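PDB 5YUQ: chintase from Rhizomucor miehei, which probably hydrolyses the beta-1,4 linkages of chitin, as a family 18 glycoside hydrolase with a tunnel-shaped active site. Local coordinates for residues Pro32-Glu37 with Ser70-Asp75. Numbering follows the deposited sequence.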
loop_
_atom_site.group_PDB
_atom_site.type_symbol
_atom_site.label_atom_id
_atom_site.label_comp_id
_atom_site.label_asym_id
_atom_site.label_seq_id
_atom_site.Cartn_x
_atom_site.Cartn_y
_atom_site.Cartn_z
ATOM N N PRO A 32 -3.178 -15.514 6.098
ATOM C CA PRO A 32 -3.303 -16.958 5.892
ATOM C C PRO A 32 -2.256 -17.724 6.686
ATOM O O PRO A 32 -1.077 -17.365 6.664
ATOM C CB PRO A 32 -3.059 -17.126 4.383
ATOM C CG PRO A 32 -3.364 -15.776 3.794
ATOM C CD PRO A 32 -2.912 -14.791 4.844
ATOM N N THR A 33 -2.690 -18.764 7.392
ATOM C CA THR A 33 -1.771 -19.620 8.128
ATOM C C THR A 33 -1.264 -20.746 7.240
ATOM O O THR A 33 -1.702 -20.897 6.093
ATOM C CB THR A 33 -2.445 -20.246 9.365
ATOM O OG1 THR A 33 -3.461 -21.164 8.946
ATOM C CG2 THR A 33 -3.063 -19.171 10.236
ATOM N N LYS A 34 -0.349 -21.542 7.782
ATOM C CA LYS A 34 0.201 -22.684 7.061
ATOM C C LYS A 34 -0.904 -23.639 6.601
ATOM O O LYS A 34 -0.815 -24.228 5.518
ATOM C CB LYS A 34 1.215 -23.417 7.941
ATOM C CG LYS A 34 2.187 -24.291 7.172
ATOM C CD LYS A 34 3.298 -24.798 8.085
ATOM C CE LYS A 34 4.319 -25.624 7.313
ATOM N NZ LYS A 34 5.006 -24.827 6.263
ATOM N N ASP A 35 -1.955 -23.767 7.409
ATOM C CA ASP A 35 -3.073 -24.656 7.092
ATOM C C ASP A 35 -4.195 -23.953 6.325
ATOM O O ASP A 35 -5.273 -24.514 6.152
ATOM C CB ASP A 35 -3.655 -25.268 8.368
ATOM C CG ASP A 35 -2.626 -26.012 9.182
ATOM O OD1 ASP A 35 -1.643 -26.505 8.595
ATOM O OD2 ASP A 35 -2.804 -26.104 10.413
ATOM N N GLY A 36 -3.947 -22.722 5.891
ATOM C CA GLY A 36 -4.877 -22.021 5.027
ATOM C C GLY A 36 -6.046 -21.411 5.770
ATOM O O GLY A 36 -7.063 -21.062 5.167
ATOM N N GLU A 37 -5.911 -21.291 7.085
ATOM C CA GLU A 37 -6.926 -20.610 7.874
ATOM C C GLU A 37 -6.620 -19.122 7.859
ATOM O O GLU A 37 -5.514 -18.714 7.507
ATOM C CB GLU A 37 -6.949 -21.149 9.310
ATOM C CG GLU A 37 -7.403 -22.604 9.407
ATOM C CD GLU A 37 -7.652 -23.055 10.830
ATOM O OE1 GLU A 37 -6.672 -23.212 11.588
ATOM O OE2 GLU A 37 -8.831 -23.253 11.193
ATOM N N SER A 70 2.230 -12.832 4.331
ATOM C CA SER A 70 2.420 -13.382 2.989
ATOM C C SER A 70 3.313 -14.618 2.958
ATOM O O SER A 70 3.679 -15.081 1.880
ATOM C CB SER A 70 2.984 -12.304 2.054
ATOM O OG SER A 70 2.004 -11.295 1.800
ATOM N N LEU A 71 3.629 -15.172 4.125
ATOM C CA LEU A 71 4.554 -16.313 4.214
ATOM C C LEU A 71 4.099 -17.512 3.403
ATOM O O LEU A 71 4.913 -18.194 2.780
ATOM C CB LEU A 71 4.711 -16.766 5.664
ATOM C CG LEU A 71 5.545 -15.899 6.599
ATOM C CD1 LEU A 71 5.455 -16.423 8.025
ATOM C CD2 LEU A 71 6.980 -15.893 6.114
ATOM N N TYR A 72 2.796 -17.761 3.410
ATOM C CA TYR A 72 2.284 -19.044 2.963
ATOM C C TYR A 72 1.483 -19.045 1.675
ATOM O O TYR A 72 1.079 -20.109 1.233
ATOM C CB TYR A 72 1.469 -19.703 4.084
ATOM C CG TYR A 72 2.290 -19.915 5.324
ATOM C CD1 TYR A 72 3.346 -20.815 5.331
ATOM C CD2 TYR A 72 2.023 -19.206 6.483
ATOM C CE1 TYR A 72 4.120 -20.998 6.462
ATOM C CE2 TYR A 72 2.791 -19.390 7.624
ATOM C CZ TYR A 72 3.832 -20.289 7.602
ATOM O OH TYR A 72 4.601 -20.477 8.725
ATOM N N PHE A 73 1.251 -17.877 1.075
ATOM C CA PHE A 73 0.496 -17.819 -0.183
ATOM C C PHE A 73 1.031 -18.809 -1.223
ATOM O O PHE A 73 0.268 -19.577 -1.810
ATOM C CB PHE A 73 0.537 -16.414 -0.787
ATOM C CG PHE A 73 -0.514 -15.469 -0.258
ATOM C CD1 PHE A 73 -1.831 -15.569 -0.671
ATOM C CD2 PHE A 73 -0.162 -14.441 0.599
ATOM C CE1 PHE A 73 -2.796 -14.676 -0.201
ATOM C CE2 PHE A 73 -1.118 -13.550 1.069
ATOM C CZ PHE A 73 -2.427 -13.668 0.671
ATOM N N SER A 74 2.338 -18.795 -1.458
ATOM C CA SER A 74 2.902 -19.664 -2.492
ATOM C C SER A 74 2.653 -21.134 -2.187
ATOM O O SER A 74 2.158 -21.861 -3.039
ATOM C CB SER A 74 4.398 -19.403 -2.659
ATOM O OG SER A 74 4.936 -20.249 -3.671
ATOM N N ASP A 75 2.975 -21.561 -0.968
ATOM C CA ASP A 75 2.737 -22.947 -0.565
ATOM C C ASP A 75 1.264 -23.322 -0.658
ATOM O O ASP A 75 0.919 -24.397 -1.143
ATOM C CB ASP A 75 3.223 -23.183 0.868
ATOM C CG ASP A 75 4.732 -23.179 0.987
ATOM O OD1 ASP A 75 5.425 -23.308 -0.047
ATOM O OD2 ASP A 75 5.229 -23.050 2.128
HETATM O O HOH W 1 0.477 -16.275 4.542
HETATM O O HOH W 2 3.679 -24.362 4.146
HETATM O O HOH W 3 6.477 -23.045 8.253
#
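Lys34 lies across one face of the Tyr72 ring, and Pro32 meets Phe73 deeper in the same interface. Lys34 CA stands 3.8 Å above the plane of the Tyr72 ring, over its centre, and the line from Lys34 CB to the centroid is 11° off the ring normal, a CH-pi contact. Lys34 CG, anti to the backbone N (chi1 -160°), lies 3.9 Å from Tyr72 CE1. Leu71 CB sits against the opposite face, while Pro32 O meets the ring edge in plane.

The buried end is apolar: Pro32 CG stands over the Phe73 face, 3.9 Å from Phe73 CZ and offset toward the rim, in a second CH-pi contact. Val64 of strand 59-65 touches both residues, and Trp106 stacks on Phe73.

The outer end is looser and hydrated. Lys34 NZ and Asp75 OD2 stay 4.5 Å apart, too far for a salt bridge, and a water links Lys34 NZ to Tyr72 OH. Further in, another water donates to Pro32 O at 2.8 Å and accepts from Tyr72 N at 3.0 Å.

The contact thus joins the type I turn Thr33-Gly36, which follows strand 24-32 of the (beta/alpha)8 TIM barrel expected of family 18, to the start of helix 73-78. With no direct hydrogen bond between the segments, it rests largely on ring-face packing, supplemented by the water joining Pro32 O and Tyr72 N, with charge attraction probably screened by solvent.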